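Local atomic coordinates of titin (Homo sapiens, PDB entry 2A38), a protein that serves as a giant elastic scaffold of the muscle sarcomere, built largely from immunoglobulin-like and fibronectin type III domains, with two of the former in this N-terminal fragment. Residues Q10-V15 and S91-L96; V17-T22 and V70-S75; T24-I29 and R62-I67; W39-Q44 and G76-K81; G53-F58 and T66-T71. All coordinates share one frame; numbering follows the deposited sequence.

In the fold
All five contacts lie in the first immunoglobulin domain and join parts of its beta sandwich. Contacts 3 and 5 share strand 62-67 in one sheet, their centres 10 Å apart. Contacts 1 and 4 join neighbouring strands of the other sheet, also 10 Å apart. Contacts 3 and 4 face each other across the core, where Leu-65 CD1 packs 3.5 Å from Trp-39 CD2. Contact 2 closes one end of the sandwich and is the nearest of the five to the centre of the two-domain chain. It meets contact 4 where Ala-73 O accepts from Arg-41 NH2. A cadmium ion sits on the outer face of contact 3, about 10 Å from the side chain of Pro-11 in contact 1.

Contact 1 of 5, residues Q10-V15 and S91-L96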
# COMPACT_ATOMS: atom_id res chain seq x y z
N GLN A 10 -6.80 -22.98 -21.49
CA GLN A 10 -6.45 -22.68 -20.10
C GLN A 10 -7.41 -21.58 -19.67
O GLN A 10 -7.35 -20.46 -20.18
CB GLN A 10 -5.02 -22.17 -19.96
CG GLN A 10 -3.95 -23.24 -19.97
CD GLN A 10 -4.19 -24.33 -18.93
OE1 GLN A 10 -4.52 -24.04 -17.77
NE2 GLN A 10 -4.01 -25.58 -19.34
N PRO A 11 -8.33 -21.89 -18.75
CA PRO A 11 -9.30 -20.88 -18.31
C PRO A 11 -8.73 -19.91 -17.28
O PRO A 11 -7.62 -20.09 -16.78
CB PRO A 11 -10.43 -21.72 -17.74
CG PRO A 11 -9.68 -22.86 -17.09
CD PRO A 11 -8.60 -23.20 -18.11
N LEU A 12 -9.51 -18.88 -16.99
CA LEU A 12 -9.11 -17.89 -16.00
C LEU A 12 -9.23 -18.56 -14.64
O LEU A 12 -10.18 -19.32 -14.42
CB LEU A 12 -10.03 -16.68 -16.03
CG LEU A 12 -10.02 -15.79 -17.26
CD1 LEU A 12 -10.93 -14.62 -17.02
CD2 LEU A 12 -8.61 -15.33 -17.52
N GLN A 13 -8.29 -18.28 -13.75
CA GLN A 13 -8.33 -18.84 -12.40
C GLN A 13 -8.60 -17.72 -11.40
O GLN A 13 -7.94 -16.68 -11.43
CB GLN A 13 -7.00 -19.54 -12.06
CG GLN A 13 -6.78 -20.89 -12.78
CD GLN A 13 -7.84 -21.96 -12.43
OE1 GLN A 13 -8.01 -22.33 -11.26
NE2 GLN A 13 -8.54 -22.45 -13.44
N SER A 14 -9.59 -17.92 -10.54
CA SER A 14 -9.91 -16.92 -9.53
C SER A 14 -8.66 -16.71 -8.69
O SER A 14 -7.88 -17.64 -8.48
CB SER A 14 -11.06 -17.40 -8.65
OG SER A 14 -12.28 -17.38 -9.36
N VAL A 15 -8.47 -15.49 -8.19
CA VAL A 15 -7.30 -15.20 -7.39
C VAL A 15 -7.53 -14.24 -6.23
O VAL A 15 -8.29 -13.27 -6.34
CB VAL A 15 -6.17 -14.65 -8.29
CG1 VAL A 15 -6.59 -13.33 -8.90
CG2 VAL A 15 -4.89 -14.49 -7.49
N SER A 91 -14.85 -16.77 -20.51
CA SER A 91 -14.26 -17.40 -19.33
C SER A 91 -14.35 -16.34 -18.25
O SER A 91 -13.95 -15.21 -18.46
CB SER A 91 -12.80 -17.75 -19.59
OG SER A 91 -12.25 -18.47 -18.49
N THR A 92 -14.91 -16.69 -17.09
CA THR A 92 -15.06 -15.73 -16.01
C THR A 92 -14.44 -16.23 -14.70
O THR A 92 -14.56 -17.40 -14.35
CB THR A 92 -16.56 -15.40 -15.78
OG1 THR A 92 -17.07 -14.71 -16.93
CG2 THR A 92 -16.75 -14.52 -14.56
N ALA A 93 -13.78 -15.31 -13.99
CA ALA A 93 -13.14 -15.62 -12.71
C ALA A 93 -13.38 -14.46 -11.75
O ALA A 93 -13.81 -13.39 -12.16
CB ALA A 93 -11.64 -15.85 -12.89
N GLU A 94 -13.09 -14.67 -10.48
CA GLU A 94 -13.29 -13.62 -9.50
C GLU A 94 -11.99 -13.16 -8.87
O GLU A 94 -11.09 -13.96 -8.61
CB GLU A 94 -14.25 -14.11 -8.42
CG GLU A 94 -14.65 -13.04 -7.44
CD GLU A 94 -15.18 -13.61 -6.13
OE1 GLU A 94 -16.11 -14.45 -6.18
OE2 GLU A 94 -14.66 -13.22 -5.05
N LEU A 95 -11.88 -11.86 -8.64
CA LEU A 95 -10.70 -11.29 -8.01
C LEU A 95 -11.07 -10.87 -6.58
O LEU A 95 -11.96 -10.05 -6.38
CB LEU A 95 -10.19 -10.07 -8.79
CG LEU A 95 -9.09 -9.25 -8.12
CD1 LEU A 95 -7.86 -10.10 -7.90
CD2 LEU A 95 -8.74 -8.04 -8.98
N LEU A 96 -10.40 -11.46 -5.60
CA LEU A 96 -10.65 -11.14 -4.20
C LEU A 96 -9.42 -10.44 -3.63
O LEU A 96 -8.33 -10.99 -3.63
CB LEU A 96 -10.92 -12.42 -3.40
CG LEU A 96 -11.01 -12.24 -1.89
CD1 LEU A 96 -12.06 -11.19 -1.56
CD2 LEU A 96 -11.34 -13.58 -1.23
O HOH W 1 -12.89 -19.32 -15.08
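The flat groups that meet here are peptide units. Val-15 O is met in its carbonyl plane by Leu-96 N at 2.9 Å. Glu-94 O receives Val-15 N almost along the C=O axis, at 3.1 Å. These two bonds flank Leu-95, which pairs with Val-15 in parallel. The two side chains lie side by side, Val-15 CG1 3.6 Å from Leu-95 CD1. This is the parallel edge of the I-set fold, where the chain leaves the first sheet after Gln-10 and crosses at 11-14 to join strand 87-98. There serine hydroxyls replace backbone partners. Ser-14 OG accepts from Glu-94 N at 3.0 Å. Ser-91 OG, anti to its own backbone N, takes Leu-12 N at 3.2 Å in a nearly straight bond (177°). An alanine here would remove OG, and Leu-12 would probably be held less firmly against the strand. A water donates to both Leu-12 O and Thr-92 O. Leu-12 CB packs 3.6 Å from Ala-93 CB, while the rest of Leu-12 runs inward to Ala-27 and Leu-80.

Contact 2 of 5, residues V17-T22 and V70-S75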
# COMPACT_ATOMS: atom_id res chain seq x y z
N VAL A 17 -5.70 -11.67 -4.04
CA VAL A 17 -4.49 -10.88 -4.02
C VAL A 17 -4.48 -9.89 -2.85
O VAL A 17 -5.53 -9.42 -2.40
CB VAL A 17 -4.30 -10.11 -5.35
CG1 VAL A 17 -5.38 -9.05 -5.51
CG2 VAL A 17 -2.92 -9.50 -5.42
N LEU A 18 -3.28 -9.60 -2.36
CA LEU A 18 -3.06 -8.69 -1.25
C LEU A 18 -3.02 -7.25 -1.76
O LEU A 18 -2.29 -6.96 -2.71
CB LEU A 18 -1.73 -9.04 -0.59
CG LEU A 18 -1.39 -8.42 0.76
CD1 LEU A 18 -2.39 -8.88 1.82
CD2 LEU A 18 0.03 -8.84 1.13
N GLU A 19 -3.79 -6.36 -1.15
CA GLU A 19 -3.80 -4.96 -1.56
C GLU A 19 -2.42 -4.46 -1.93
O GLU A 19 -1.43 -4.79 -1.28
CB GLU A 19 -4.31 -4.07 -0.45
CG GLU A 19 -5.79 -3.90 -0.36
CD GLU A 19 -6.13 -2.63 0.37
OE1 GLU A 19 -5.99 -1.54 -0.24
OE2 GLU A 19 -6.50 -2.71 1.57
N GLY A 20 -2.35 -3.63 -2.97
CA GLY A 20 -1.08 -3.09 -3.38
C GLY A 20 -0.19 -4.05 -4.14
O GLY A 20 0.75 -3.62 -4.80
N SER A 21 -0.47 -5.35 -4.04
CA SER A 21 0.33 -6.34 -4.77
C SER A 21 -0.17 -6.34 -6.21
O SER A 21 -1.19 -5.72 -6.52
CB SER A 21 0.17 -7.74 -4.17
OG SER A 21 0.84 -7.85 -2.92
N THR A 22 0.55 -7.04 -7.08
CA THR A 22 0.16 -7.11 -8.48
C THR A 22 -0.79 -8.28 -8.69
O THR A 22 -0.60 -9.35 -8.11
CB THR A 22 1.39 -7.28 -9.41
OG1 THR A 22 2.05 -8.52 -9.10
CG2 THR A 22 2.37 -6.14 -9.22
N VAL A 70 -2.88 -3.35 -7.02
CA VAL A 70 -4.28 -3.68 -6.83
C VAL A 70 -4.92 -2.96 -5.65
O VAL A 70 -4.32 -2.83 -4.59
CB VAL A 70 -4.46 -5.19 -6.62
CG1 VAL A 70 -5.94 -5.52 -6.48
CG2 VAL A 70 -3.87 -5.93 -7.78
N THR A 71 -6.14 -2.48 -5.86
CA THR A 71 -6.87 -1.79 -4.81
C THR A 71 -8.13 -2.59 -4.48
O THR A 71 -8.55 -3.43 -5.28
CB THR A 71 -7.28 -0.37 -5.27
OG1 THR A 71 -8.18 -0.47 -6.38
CG2 THR A 71 -6.04 0.41 -5.71
N LYS A 72 -8.71 -2.36 -3.31
CA LYS A 72 -9.90 -3.09 -2.90
C LYS A 72 -11.07 -2.81 -3.84
O LYS A 72 -12.02 -3.59 -3.92
CB LYS A 72 -10.31 -2.70 -1.48
CG LYS A 72 -9.49 -3.37 -0.39
CD LYS A 72 -9.91 -2.87 0.98
CE LYS A 72 -9.19 -3.63 2.08
NZ LYS A 72 -9.49 -3.07 3.43
N ALA A 73 -10.98 -1.70 -4.56
CA ALA A 73 -12.03 -1.31 -5.49
C ALA A 73 -11.95 -2.08 -6.82
O ALA A 73 -12.78 -1.88 -7.70
CB ALA A 73 -11.94 0.19 -5.76
N ASN A 74 -10.96 -2.96 -6.94
CA ASN A 74 -10.77 -3.75 -8.16
C ASN A 74 -11.32 -5.17 -8.09
O ASN A 74 -11.50 -5.82 -9.11
CB ASN A 74 -9.28 -3.81 -8.51
CG ASN A 74 -8.75 -2.48 -9.01
OD1 ASN A 74 -7.55 -2.25 -9.02
ND2 ASN A 74 -9.65 -1.60 -9.43
N SER A 75 -11.58 -5.67 -6.88
CA SER A 75 -12.10 -7.03 -6.77
C SER A 75 -13.42 -7.14 -7.53
O SER A 75 -13.98 -6.15 -7.98
CB SER A 75 -12.27 -7.40 -5.29
OG SER A 75 -13.15 -6.51 -4.64
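This contact closes one end of the immunoglobulin sandwich. A type II turn, Leu-18 to Ser-21, leaves strand 15-18 and meets the loop between strands 62-67 and 76-84. Val-70 comes first and is gripped by its backbone on both sides. Its N donates to Ser-21 O at 3.0 Å. Its O takes Gly-20 N at 2.7 Å, in the carbonyl plane. Gly-20 has a positive phi of 77°, which suits glycine in this place in the turn. The Val-70 side chain is buried. CG1, anti to the backbone N, meets Val-17 CG1 tip to tip at 3.7 Å, and CG2 is pressed against Ser-21 O. Val-97 and Ala-23 also touch the Val-70 side chain. Thr-71 starts a tight turn, its O accepting from Asn-74 N. Lys-72 extends obliquely across Glu-19, its CG 3.5 Å from Glu-19 CD. A salt bridge joins Lys-72 NZ to Glu-19 OE2, long at 3.5 Å, and the place of that oxygen is less sure. The next carbonyls serve strands beyond: Ala-73 O takes Arg-41 NH2, and Asn-74 O takes Tyr-78 OH. Ser-75 turns its hydroxyl back over the loop, and OG donates to Lys-72 O at 3.2 Å from 27° above the carbonyl plane.

Contact 3 of 5, residues T24-I29 and R62-I67. With CD (cadmium ion), chain D.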
# COMPACT_ATOMS: atom_id res chain seq x y z
N THR A 24 -2.77 -10.75 -11.56
CA THR A 24 -2.72 -11.18 -12.94
C THR A 24 -3.71 -12.28 -13.28
O THR A 24 -3.80 -13.31 -12.60
CB THR A 24 -1.32 -11.70 -13.32
OG1 THR A 24 -0.34 -10.75 -12.88
CG2 THR A 24 -1.21 -11.85 -14.83
N PHE A 25 -4.47 -12.03 -14.34
CA PHE A 25 -5.43 -12.96 -14.89
C PHE A 25 -4.79 -13.36 -16.22
O PHE A 25 -4.35 -12.51 -16.98
CB PHE A 25 -6.77 -12.27 -15.15
CG PHE A 25 -7.68 -12.26 -13.96
CD1 PHE A 25 -8.17 -11.06 -13.45
CD2 PHE A 25 -8.07 -13.46 -13.36
CE1 PHE A 25 -9.03 -11.05 -12.35
CE2 PHE A 25 -8.94 -13.46 -12.26
CZ PHE A 25 -9.41 -12.26 -11.75
N GLU A 26 -4.72 -14.66 -16.49
CA GLU A 26 -4.13 -15.14 -17.72
C GLU A 26 -4.97 -16.30 -18.26
O GLU A 26 -5.56 -17.05 -17.49
CB GLU A 26 -2.69 -15.60 -17.48
CG GLU A 26 -1.98 -16.11 -18.73
CD GLU A 26 -1.59 -17.58 -18.64
OE1 GLU A 26 -2.48 -18.41 -18.32
OE2 GLU A 26 -0.42 -17.91 -18.90
N ALA A 27 -5.01 -16.44 -19.57
CA ALA A 27 -5.78 -17.50 -20.18
C ALA A 27 -5.16 -17.84 -21.52
O ALA A 27 -4.45 -17.04 -22.10
CB ALA A 27 -7.21 -17.04 -20.39
N HIS A 28 -5.41 -19.05 -21.98
CA HIS A 28 -4.91 -19.48 -23.27
C HIS A 28 -6.13 -19.70 -24.12
O HIS A 28 -7.04 -20.44 -23.74
CB HIS A 28 -4.11 -20.76 -23.15
CG HIS A 28 -2.74 -20.54 -22.61
ND1 HIS A 28 -1.63 -20.38 -23.41
CD2 HIS A 28 -2.30 -20.37 -21.34
CE1 HIS A 28 -0.58 -20.14 -22.67
NE2 HIS A 28 -0.96 -20.13 -21.40
N ILE A 29 -6.15 -19.06 -25.27
CA ILE A 29 -7.27 -19.16 -26.16
C ILE A 29 -6.85 -19.74 -27.49
O ILE A 29 -5.82 -19.35 -28.05
CB ILE A 29 -7.90 -17.78 -26.39
CG1 ILE A 29 -8.35 -17.21 -25.04
CG2 ILE A 29 -9.05 -17.89 -27.38
CD1 ILE A 29 -8.83 -15.79 -25.11
N ARG A 62 -1.99 -16.27 -25.85
CA ARG A 62 -2.02 -16.05 -24.41
C ARG A 62 -2.55 -14.64 -24.12
O ARG A 62 -1.96 -13.65 -24.53
CB ARG A 62 -0.61 -16.18 -23.84
CG ARG A 62 -0.55 -16.12 -22.32
CD ARG A 62 0.83 -15.68 -21.85
NE ARG A 62 1.05 -15.97 -20.43
CZ ARG A 62 2.14 -15.60 -19.76
NH1 ARG A 62 3.10 -14.93 -20.37
NH2 ARG A 62 2.28 -15.93 -18.48
N ALA A 63 -3.70 -14.56 -23.45
CA ALA A 63 -4.28 -13.27 -23.10
C ALA A 63 -3.93 -13.00 -21.65
O ALA A 63 -4.07 -13.89 -20.80
CB ALA A 63 -5.78 -13.29 -23.28
N LYS A 64 -3.49 -11.79 -21.36
CA LYS A 64 -3.12 -11.42 -20.00
C LYS A 64 -3.61 -10.04 -19.62
O LYS A 64 -3.57 -9.11 -20.43
CB LYS A 64 -1.60 -11.51 -19.84
CG LYS A 64 -1.07 -11.00 -18.51
CD LYS A 64 0.34 -11.49 -18.26
CE LYS A 64 0.35 -13.01 -18.15
NZ LYS A 64 1.65 -13.54 -17.65
N LEU A 65 -4.09 -9.92 -18.39
CA LEU A 65 -4.57 -8.66 -17.84
C LEU A 65 -3.86 -8.47 -16.51
O LEU A 65 -4.06 -9.26 -15.58
CB LEU A 65 -6.09 -8.70 -17.62
CG LEU A 65 -6.70 -7.39 -17.13
CD1 LEU A 65 -8.16 -7.34 -17.50
CD2 LEU A 65 -6.52 -7.26 -15.63
N THR A 66 -3.03 -7.45 -16.41
CA THR A 66 -2.29 -7.20 -15.18
C THR A 66 -2.61 -5.86 -14.55
O THR A 66 -2.62 -4.83 -15.22
CB THR A 66 -0.77 -7.26 -15.43
OG1 THR A 66 -0.41 -8.58 -15.87
CG2 THR A 66 -0.01 -6.93 -14.15
N ILE A 67 -2.88 -5.89 -13.25
CA ILE A 67 -3.14 -4.67 -12.50
C ILE A 67 -1.92 -4.50 -11.60
O ILE A 67 -1.70 -5.31 -10.70
CB ILE A 67 -4.40 -4.78 -11.62
CG1 ILE A 67 -5.60 -5.16 -12.49
CG2 ILE A 67 -4.65 -3.46 -10.91
CD1 ILE A 67 -6.89 -5.31 -11.71
CD CD D . 0.38 -19.86 -19.41
O HOH W 2 -1.34 -20.49 -18.00
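Strands 24-29 and 62-67 are antiparallel neighbours at the middle of one sheet of the immunoglobulin sandwich. Four backbone bonds hold them in two hydrogen-bonded pairs, Phe-25 with Leu-65 and Ala-27 with Ala-63. The side chains of these four residues are buried on the inner face. There they meet more closely with the opposite sheet than with each other: Phe-25 and Leu-65 both reach Trp-39, and Phe-25 also meets the ring of Tyr-78. The outer face is partly open to solvent and largely polar. Thr-24 CG2 packs on Lys-64 CG at 3.8 Å. Arg-62 runs extended from CG and crosses Glu-26 at about a right angle. In a salt bridge, NE donates to the anti lone pair of Glu-26 OE2 at 2.9 Å, and NH2 adds a weak second bond. Lys-64 CE lies 3.4 Å above one face of the guanidinium. Arg-62 CG lies over one face of the His-28 ring. Glu-26 OE2 also binds the cadmium ion at 2.2 Å, so one oxygen serves two positive partners and its charge is probably well neutralised. His-28 NE2 binds the same cadmium at 2.4 Å, and a water binds it at 2.3 Å.

Contact 4 of 5, residues W39-Q44 and G76-K81; sequences WFRDGQ and GRYSLK
This is an antiparallel strand pairing, 39-41 against 76-81, in the sheet that faces strands 23-32 and 62-67 across the core. Phe-40 and Ser-79 form the hydrogen-bonded pair: Phe-40 N reaches Ser-79 O at 2.9 Å, and Ser-79 N returns to Phe-40 O. Trp-39, in the place of the core tryptophan of immunoglobulin domains, takes Leu-80 CD1 over one face, 3.6 Å from the centre of its five-membered ring. Arg-41 lies alongside Tyr-78, extended, with CG over one face of the ring, 4.3 Å from its centroid, and the guanidinium tilted 25° from the ring plane. Its NE bridges to Asp-42 OD2 at 3.2 Å, and NH2 donates to Ala-73 O. Tyr-78 OH bonds to Asn-74 O, four residues back, which makes a tyrosine corner. An alanine at Arg-41 would remove this cover from the Tyr-78 ring and the bond to Ala-73 O, and would probably loosen the hold on the loop 70-75. On the outer face, Lys-81 crosses the Phe-40 ring in an off-centre cation-pi contact, NZ 4.9 Å from the centroid. Strand 87-98 flanks strand 76-84 on its other side, and Trp-39 also touches Ala-63 of the opposite sheet.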
# COMPACT_ATOMS: atom_id res chain seq x y z
N TRP A 39 -11.81 -7.90 -22.62
CA TRP A 39 -12.00 -8.12 -21.18
C TRP A 39 -13.18 -7.31 -20.65
O TRP A 39 -13.51 -6.27 -21.20
CB TRP A 39 -10.75 -7.72 -20.42
CG TRP A 39 -9.55 -8.59 -20.69
CD1 TRP A 39 -8.66 -8.48 -21.72
CD2 TRP A 39 -9.10 -9.70 -19.89
NE1 TRP A 39 -7.68 -9.45 -21.62
CE2 TRP A 39 -7.93 -10.21 -20.50
CE3 TRP A 39 -9.58 -10.30 -18.71
CZ2 TRP A 39 -7.23 -11.30 -19.97
CZ3 TRP A 39 -8.87 -11.39 -18.19
CH2 TRP A 39 -7.71 -11.87 -18.83
N PHE A 40 -13.82 -7.80 -19.59
CA PHE A 40 -14.96 -7.09 -19.00
C PHE A 40 -14.93 -7.20 -17.49
O PHE A 40 -14.31 -8.10 -16.92
CB PHE A 40 -16.30 -7.67 -19.45
CG PHE A 40 -16.55 -7.57 -20.92
CD1 PHE A 40 -15.80 -8.31 -21.83
CD2 PHE A 40 -17.54 -6.72 -21.41
CE1 PHE A 40 -16.04 -8.23 -23.20
CE2 PHE A 40 -17.79 -6.62 -22.77
CZ PHE A 40 -17.04 -7.38 -23.67
N ARG A 41 -15.62 -6.28 -16.83
CA ARG A 41 -15.73 -6.33 -15.38
C ARG A 41 -17.15 -5.98 -15.00
O ARG A 41 -17.59 -4.86 -15.21
CB ARG A 41 -14.78 -5.36 -14.70
CG ARG A 41 -14.92 -5.49 -13.21
CD ARG A 41 -14.07 -4.53 -12.45
NE ARG A 41 -14.47 -4.56 -11.05
CZ ARG A 41 -13.88 -3.85 -10.09
NH1 ARG A 41 -12.86 -3.06 -10.39
NH2 ARG A 41 -14.32 -3.94 -8.84
N ASP A 42 -17.86 -6.96 -14.46
CA ASP A 42 -19.24 -6.78 -14.05
C ASP A 42 -20.09 -6.32 -15.24
O ASP A 42 -20.91 -5.41 -15.12
CB ASP A 42 -19.33 -5.77 -12.91
CG ASP A 42 -18.46 -6.17 -11.72
OD1 ASP A 42 -18.66 -7.27 -11.17
OD2 ASP A 42 -17.57 -5.38 -11.34
N GLY A 43 -19.88 -6.95 -16.39
CA GLY A 43 -20.64 -6.61 -17.58
C GLY A 43 -20.24 -5.35 -18.33
O GLY A 43 -21.03 -4.83 -19.12
N GLN A 44 -19.02 -4.87 -18.12
CA GLN A 44 -18.56 -3.66 -18.80
C GLN A 44 -17.09 -3.76 -19.17
O GLN A 44 -16.26 -4.15 -18.35
CB GLN A 44 -18.83 -2.45 -17.91
CG GLN A 44 -20.30 -2.34 -17.54
CD GLN A 44 -20.55 -1.40 -16.38
OE1 GLN A 44 -20.01 -1.59 -15.29
NE2 GLN A 44 -21.38 -0.39 -16.61
N GLY A 76 -13.91 -8.37 -7.69
CA GLY A 76 -15.16 -8.57 -8.40
C GLY A 76 -14.97 -9.60 -9.50
O GLY A 76 -13.97 -10.31 -9.51
N ARG A 77 -15.94 -9.67 -10.41
CA ARG A 77 -15.87 -10.62 -11.51
C ARG A 77 -15.23 -10.05 -12.76
O ARG A 77 -15.63 -8.99 -13.24
CB ARG A 77 -17.25 -11.12 -11.89
CG ARG A 77 -17.85 -12.07 -10.91
CD ARG A 77 -19.04 -12.77 -11.54
NE ARG A 77 -19.65 -13.72 -10.62
CZ ARG A 77 -20.57 -14.61 -10.98
NH1 ARG A 77 -20.98 -14.67 -12.24
NH2 ARG A 77 -21.09 -15.43 -10.07
N TYR A 78 -14.24 -10.76 -13.26
CA TYR A 78 -13.55 -10.37 -14.48
C TYR A 78 -13.79 -11.49 -15.48
O TYR A 78 -13.69 -12.66 -15.13
CB TYR A 78 -12.06 -10.22 -14.25
CG TYR A 78 -11.68 -8.98 -13.49
CD1 TYR A 78 -12.00 -8.84 -12.13
CD2 TYR A 78 -11.01 -7.93 -14.13
CE1 TYR A 78 -11.66 -7.68 -11.43
CE2 TYR A 78 -10.67 -6.78 -13.44
CZ TYR A 78 -11.00 -6.66 -12.10
OH TYR A 78 -10.66 -5.50 -11.45
N SER A 79 -14.11 -11.13 -16.71
CA SER A 79 -14.34 -12.14 -17.72
C SER A 79 -13.63 -11.79 -19.01
O SER A 79 -13.35 -10.64 -19.28
CB SER A 79 -15.83 -12.32 -17.98
OG SER A 79 -16.40 -11.13 -18.49
N LEU A 80 -13.35 -12.81 -19.79
CA LEU A 80 -12.66 -12.68 -21.06
C LEU A 80 -13.54 -13.28 -22.16
O LEU A 80 -13.96 -14.43 -22.05
CB LEU A 80 -11.34 -13.44 -20.96
CG LEU A 80 -10.40 -13.54 -22.16
CD1 LEU A 80 -9.97 -12.16 -22.58
CD2 LEU A 80 -9.19 -14.38 -21.77
N LYS A 81 -13.85 -12.49 -23.19
CA LYS A 81 -14.64 -12.97 -24.32
C LYS A 81 -13.75 -13.13 -25.54
O LYS A 81 -12.95 -12.25 -25.84
CB LYS A 81 -15.75 -11.99 -24.71
CG LYS A 81 -16.94 -11.95 -23.79
CD LYS A 81 -18.08 -11.15 -24.44
CE LYS A 81 -19.24 -10.95 -23.46
NZ LYS A 81 -20.41 -10.25 -24.07
O HOH W 3 -17.93 -9.75 -15.89

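Contact 5 of 5, residues G53-F58 and T66-T71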
# COMPACT_ATOMS: atom_id res chain seq x y z
N GLY A 53 -3.77 2.11 -15.37
CA GLY A 53 -2.62 1.31 -14.99
C GLY A 53 -2.76 -0.13 -15.43
O GLY A 53 -1.79 -0.90 -15.39
N VAL A 54 -3.96 -0.50 -15.88
CA VAL A 54 -4.22 -1.86 -16.33
C VAL A 54 -3.45 -2.19 -17.60
O VAL A 54 -3.53 -1.46 -18.60
CB VAL A 54 -5.73 -2.10 -16.58
CG1 VAL A 54 -6.18 -1.44 -17.88
CG2 VAL A 54 -6.02 -3.59 -16.61
N GLN A 55 -2.71 -3.29 -17.57
CA GLN A 55 -1.93 -3.71 -18.72
C GLN A 55 -2.62 -4.91 -19.36
O GLN A 55 -2.74 -5.96 -18.74
CB GLN A 55 -0.52 -4.10 -18.27
CG GLN A 55 0.10 -3.13 -17.28
CD GLN A 55 1.53 -3.51 -16.91
OE1 GLN A 55 1.81 -4.65 -16.53
NE2 GLN A 55 2.44 -2.55 -17.02
N ILE A 56 -3.08 -4.74 -20.59
CA ILE A 56 -3.75 -5.81 -21.30
C ILE A 56 -2.94 -6.24 -22.51
O ILE A 56 -2.44 -5.41 -23.26
CB ILE A 56 -5.15 -5.37 -21.77
CG1 ILE A 56 -6.04 -5.11 -20.54
CG2 ILE A 56 -5.76 -6.43 -22.67
CD1 ILE A 56 -7.37 -4.49 -20.87
N SER A 57 -2.80 -7.55 -22.68
CA SER A 57 -2.04 -8.08 -23.81
C SER A 57 -2.63 -9.39 -24.32
O SER A 57 -3.29 -10.10 -23.58
CB SER A 57 -0.58 -8.29 -23.41
OG SER A 57 -0.46 -9.30 -22.43
N PHE A 58 -2.40 -9.67 -25.60
CA PHE A 58 -2.86 -10.91 -26.24
C PHE A 58 -1.85 -11.31 -27.30
O PHE A 58 -1.86 -10.79 -28.41
CB PHE A 58 -4.23 -10.75 -26.89
CG PHE A 58 -4.75 -12.01 -27.52
CD1 PHE A 58 -4.69 -13.22 -26.83
CD2 PHE A 58 -5.29 -12.00 -28.80
CE1 PHE A 58 -5.17 -14.40 -27.40
CE2 PHE A 58 -5.78 -13.18 -29.39
CZ PHE A 58 -5.71 -14.38 -28.68
N THR A 66 -3.03 -7.45 -16.41
CA THR A 66 -2.29 -7.20 -15.18
C THR A 66 -2.61 -5.86 -14.55
O THR A 66 -2.62 -4.83 -15.22
CB THR A 66 -0.77 -7.26 -15.43
OG1 THR A 66 -0.41 -8.58 -15.87
CG2 THR A 66 -0.01 -6.93 -14.15
N ILE A 67 -2.88 -5.89 -13.25
CA ILE A 67 -3.14 -4.67 -12.50
C ILE A 67 -1.92 -4.50 -11.60
O ILE A 67 -1.70 -5.31 -10.70
CB ILE A 67 -4.40 -4.78 -11.62
CG1 ILE A 67 -5.60 -5.16 -12.49
CG2 ILE A 67 -4.65 -3.46 -10.91
CD1 ILE A 67 -6.89 -5.31 -11.71
N PRO A 68 -1.09 -3.48 -11.86
CA PRO A 68 0.13 -3.20 -11.08
C PRO A 68 -0.12 -3.14 -9.57
O PRO A 68 0.24 -4.07 -8.84
CB PRO A 68 0.60 -1.87 -11.66
CG PRO A 68 0.21 -1.99 -13.10
CD PRO A 68 -1.20 -2.54 -12.99
N ALA A 69 -0.73 -2.06 -9.10
CA ALA A 69 -1.03 -1.92 -7.68
C ALA A 69 -2.52 -2.16 -7.49
O ALA A 69 -3.34 -1.28 -7.78
CB ALA A 69 -0.66 -0.53 -7.19
N VAL A 70 -2.88 -3.35 -7.02
CA VAL A 70 -4.28 -3.68 -6.83
C VAL A 70 -4.92 -2.96 -5.65
O VAL A 70 -4.32 -2.83 -4.59
CB VAL A 70 -4.46 -5.19 -6.62
CG1 VAL A 70 -5.94 -5.52 -6.48
CG2 VAL A 70 -3.87 -5.93 -7.78
N THR A 71 -6.14 -2.48 -5.86
CA THR A 71 -6.87 -1.79 -4.81
C THR A 71 -8.13 -2.59 -4.48
O THR A 71 -8.55 -3.43 -5.28
CB THR A 71 -7.28 -0.37 -5.27
OG1 THR A 71 -8.18 -0.47 -6.38
CG2 THR A 71 -6.04 0.41 -5.71
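Thr-66, Gln-55 and Pro-68 carry this contact, at the open end of the hairpin formed by strands 55-59 and 62-67. Gln-55 and Thr-66 are an antiparallel hydrogen-bonded pair with two short bonds. Gln-55 N donates to Thr-66 O at 2.8 Å, almost dead straight (179°) and in the carbonyl plane. Thr-66 N returns to Gln-55 O, also at 2.8 Å. Their side chains lie side by side and point the same way. Gln-55 is extended beyond CG, so OE1 comes alongside the methyl of Thr-66, 3.8 Å from CG2. Pro-68 has no N-H to give to Gly-53 O, which probably helps to end the pairing here. Its ring instead presses against the chain entering the hairpin, with CD 3.0 Å from Gly-53 O. On the other face, Val-54 CG2 touches Ile-67 CG1 loosely at 4.4 Å. Strand 55-59 is the outermost strand of this sheet, and strand 62-67 separates it from strand 23-32. Ile-56 reaches Trp-39 of strand 36-41 in the opposite sheet.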